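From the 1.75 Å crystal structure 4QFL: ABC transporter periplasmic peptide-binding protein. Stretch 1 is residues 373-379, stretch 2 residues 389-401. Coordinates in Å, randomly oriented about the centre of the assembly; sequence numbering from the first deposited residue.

Stretch 1, residues 373-379: DMSIWAM
Stretch 2 (389-401) ARKMAELMQSDLR

A strand, D373 onward, packs against helix 389-401 running nearly antiparallel to it, at 161° with axes 8.1 Å apart at closest approach. At the narrow end the contact is made by small side chains, A378 with A389 and A393. Extended phi/psi values, such as -122/117 at I376, alternate the strand's side chains: I376 and A378 point toward the helix, W377 away. The helix, with phi between -50 and -77, psi between -31 and -55, and tied by i to i+4 bonds such as A393 N to A389 O at 2.8 Å, answers with A389, A393, M396 and L400, all pointing toward the strand.

Register is set at the narrow end, where the CA atoms of A378 and A389 lie 5.1 Å apart. There A378 CB sits 4.0 Å from both A389 CB and A393 CB, and 3.7 Å from A389 O; A389 CB comes within 3.3 Å of M379 N. I376, rotamer mt, is the main bump and fills the hollow lined by A393, M396 and L400: its CG2 meets A393 CB at 4.1 Å, while CD1 lies 4.1 Å from M396 CB and 4.2 Å from L400 CD1. M374 (ptm) leaves the backbone sideways, but the end of its side chain comes nearer, with SD 4.4 Å from L400 CD1 (L400 is mt).

No direct hydrogen bond crosses. One water does, donating to M379 O at 2.7 Å and accepting from R390 N at 3.2 Å. The remaining contacts are mostly apolar side-chain packing, and the two stretches bury 351 Å² in all, both sides summed.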

# COMPACT_ATOMS: atom_id res chain seq x y z
N ASP A 373 16.01 -10.38 -25.76
CA ASP A 373 14.84 -9.54 -25.63
C ASP A 373 14.24 -9.66 -24.22
O ASP A 373 14.33 -10.72 -23.59
CB ASP A 373 13.78 -9.94 -26.65
CG ASP A 373 14.15 -9.55 -28.06
OD1 ASP A 373 15.31 -9.16 -28.30
OD2 ASP A 373 13.26 -9.64 -28.94
N MET A 374 13.63 -8.59 -23.73
CA MET A 374 12.89 -8.68 -22.48
C MET A 374 11.79 -7.64 -22.44
O MET A 374 11.82 -6.65 -23.18
CB MET A 374 13.82 -8.46 -21.29
CG MET A 374 14.41 -7.07 -21.21
SD MET A 374 15.46 -6.89 -19.76
CE MET A 374 14.29 -7.22 -18.44
N SER A 375 10.81 -7.87 -21.57
CA SER A 375 9.79 -6.88 -21.30
C SER A 375 10.13 -6.13 -20.01
O SER A 375 10.77 -6.66 -19.10
CB SER A 375 8.39 -7.50 -21.23
OG SER A 375 8.27 -8.48 -20.20
N ILE A 376 9.74 -4.86 -19.99
CA ILE A 376 9.67 -4.11 -18.76
C ILE A 376 8.25 -3.64 -18.64
O ILE A 376 7.76 -2.89 -19.48
CB ILE A 376 10.58 -2.89 -18.77
CG1 ILE A 376 12.05 -3.32 -18.83
CG2 ILE A 376 10.32 -2.02 -17.54
CD1 ILE A 376 13.02 -2.16 -18.80
N TRP A 377 7.58 -4.09 -17.60
CA TRP A 377 6.23 -3.66 -17.34
C TRP A 377 6.23 -2.32 -16.61
O TRP A 377 6.95 -2.16 -15.62
CB TRP A 377 5.52 -4.74 -16.53
CG TRP A 377 5.14 -5.89 -17.39
CD1 TRP A 377 5.95 -6.62 -18.22
CD2 TRP A 377 3.83 -6.47 -17.50
NE1 TRP A 377 5.23 -7.61 -18.85
CE2 TRP A 377 3.93 -7.53 -18.42
CE3 TRP A 377 2.60 -6.19 -16.91
CZ2 TRP A 377 2.83 -8.32 -18.75
CZ3 TRP A 377 1.52 -6.95 -17.24
CH2 TRP A 377 1.64 -8.01 -18.16
N ALA A 378 5.44 -1.38 -17.10
CA ALA A 378 5.40 -0.01 -16.58
C ALA A 378 4.02 0.39 -16.10
O ALA A 378 3.04 0.24 -16.83
CB ALA A 378 5.89 0.98 -17.63
N MET A 379 3.94 0.91 -14.87
CA MET A 379 2.69 1.40 -14.28
C MET A 379 2.08 2.53 -15.12
O MET A 379 2.81 3.38 -15.64
CB MET A 379 2.93 1.87 -12.85
CG MET A 379 3.57 0.81 -11.98
SD MET A 379 3.99 1.36 -10.31
CE MET A 379 5.46 2.31 -10.66
N ALA A 389 6.39 5.84 -14.60
CA ALA A 389 6.99 4.54 -14.90
C ALA A 389 7.25 4.41 -16.40
O ALA A 389 8.23 3.79 -16.80
CB ALA A 389 6.09 3.42 -14.42
N ARG A 390 6.38 5.00 -17.20
CA ARG A 390 6.48 4.96 -18.66
C ARG A 390 7.76 5.62 -19.11
O ARG A 390 8.54 5.04 -19.86
CB ARG A 390 5.32 5.71 -19.29
CG ARG A 390 4.37 4.88 -20.10
CD ARG A 390 4.89 4.56 -21.50
NE ARG A 390 3.89 3.73 -22.20
CZ ARG A 390 4.13 2.96 -23.25
NH1 ARG A 390 5.35 2.89 -23.78
NH2 ARG A 390 3.15 2.25 -23.78
N LYS A 391 7.95 6.87 -18.69
CA LYS A 391 9.16 7.62 -19.00
C LYS A 391 10.39 6.86 -18.51
O LYS A 391 11.39 6.76 -19.21
CB LYS A 391 9.10 9.00 -18.34
CG LYS A 391 10.34 9.86 -18.50
CD LYS A 391 10.50 10.36 -19.92
CE LYS A 391 11.52 11.50 -20.00
NZ LYS A 391 12.27 11.56 -21.31
N MET A 392 10.31 6.33 -17.29
CA MET A 392 11.41 5.55 -16.75
C MET A 392 11.71 4.32 -17.61
O MET A 392 12.87 3.99 -17.84
CB MET A 392 11.12 5.12 -15.32
CG MET A 392 12.30 4.43 -14.67
SD MET A 392 12.00 4.01 -12.95
CE MET A 392 11.66 5.62 -12.25
N ALA A 393 10.67 3.64 -18.07
CA ALA A 393 10.85 2.45 -18.89
C ALA A 393 11.46 2.78 -20.25
O ALA A 393 12.25 2.01 -20.80
CB ALA A 393 9.52 1.70 -19.05
N GLU A 394 11.09 3.94 -20.79
CA GLU A 394 11.67 4.40 -22.04
C GLU A 394 13.15 4.76 -21.88
O GLU A 394 13.96 4.47 -22.76
CB GLU A 394 10.87 5.57 -22.61
CG GLU A 394 9.46 5.18 -23.05
CD GLU A 394 8.55 6.38 -23.27
OE1 GLU A 394 8.95 7.53 -23.01
OE2 GLU A 394 7.41 6.16 -23.72
N LEU A 395 13.51 5.38 -20.76
CA LEU A 395 14.91 5.68 -20.53
C LEU A 395 15.72 4.39 -20.42
O LEU A 395 16.82 4.28 -20.97
CB LEU A 395 15.08 6.54 -19.28
CG LEU A 395 14.67 8.00 -19.46
CD1 LEU A 395 14.26 8.63 -18.14
CD2 LEU A 395 15.79 8.82 -20.12
N MET A 396 15.17 3.40 -19.73
CA MET A 396 15.86 2.12 -19.55
C MET A 396 15.96 1.35 -20.87
O MET A 396 16.95 0.68 -21.14
CB MET A 396 15.17 1.28 -18.49
CG MET A 396 15.25 1.88 -17.10
SD MET A 396 14.12 1.03 -15.99
CE MET A 396 15.21 0.70 -14.61
N GLN A 397 14.92 1.47 -21.69
CA GLN A 397 14.88 0.90 -23.03
C GLN A 397 16.08 1.39 -23.85
O GLN A 397 16.80 0.60 -24.45
CB GLN A 397 13.55 1.27 -23.69
CG GLN A 397 13.41 0.89 -25.15
CD GLN A 397 12.00 1.15 -25.67
OE1 GLN A 397 11.57 2.30 -25.82
NE2 GLN A 397 11.27 0.08 -25.95
N SER A 398 16.29 2.70 -23.87
CA SER A 398 17.47 3.27 -24.50
C SER A 398 18.78 2.75 -23.88
O SER A 398 19.70 2.37 -24.60
CB SER A 398 17.44 4.80 -24.41
OG SER A 398 18.74 5.35 -24.56
N ASP A 399 18.87 2.76 -22.56
CA ASP A 399 20.08 2.31 -21.88
C ASP A 399 20.46 0.87 -22.23
O ASP A 399 21.63 0.59 -22.47
CB ASP A 399 19.94 2.42 -20.36
CG ASP A 399 20.11 3.83 -19.85
OD1 ASP A 399 20.62 4.68 -20.61
OD2 ASP A 399 19.75 4.09 -18.68
N LEU A 400 19.47 -0.02 -22.24
CA LEU A 400 19.71 -1.46 -22.41
C LEU A 400 20.00 -1.83 -23.86
O LEU A 400 20.79 -2.73 -24.13
CB LEU A 400 18.53 -2.27 -21.90
CG LEU A 400 18.41 -2.34 -20.38
CD1 LEU A 400 17.02 -2.79 -19.96
CD2 LEU A 400 19.46 -3.26 -19.79
N ARG A 401 19.33 -1.14 -24.78
CA ARG A 401 19.61 -1.32 -26.20
C ARG A 401 21.12 -1.22 -26.46
O ARG A 401 21.65 -1.88 -27.36
CB ARG A 401 18.86 -0.28 -27.03
CG ARG A 401 19.02 -0.44 -28.54
CD ARG A 401 18.39 0.72 -29.31
NE ARG A 401 18.58 0.60 -30.75
CZ ARG A 401 17.63 0.23 -31.61
NH1 ARG A 401 16.41 -0.05 -31.18
NH2 ARG A 401 17.90 0.15 -32.91
O HOH W 1 3.48 5.87 -16.33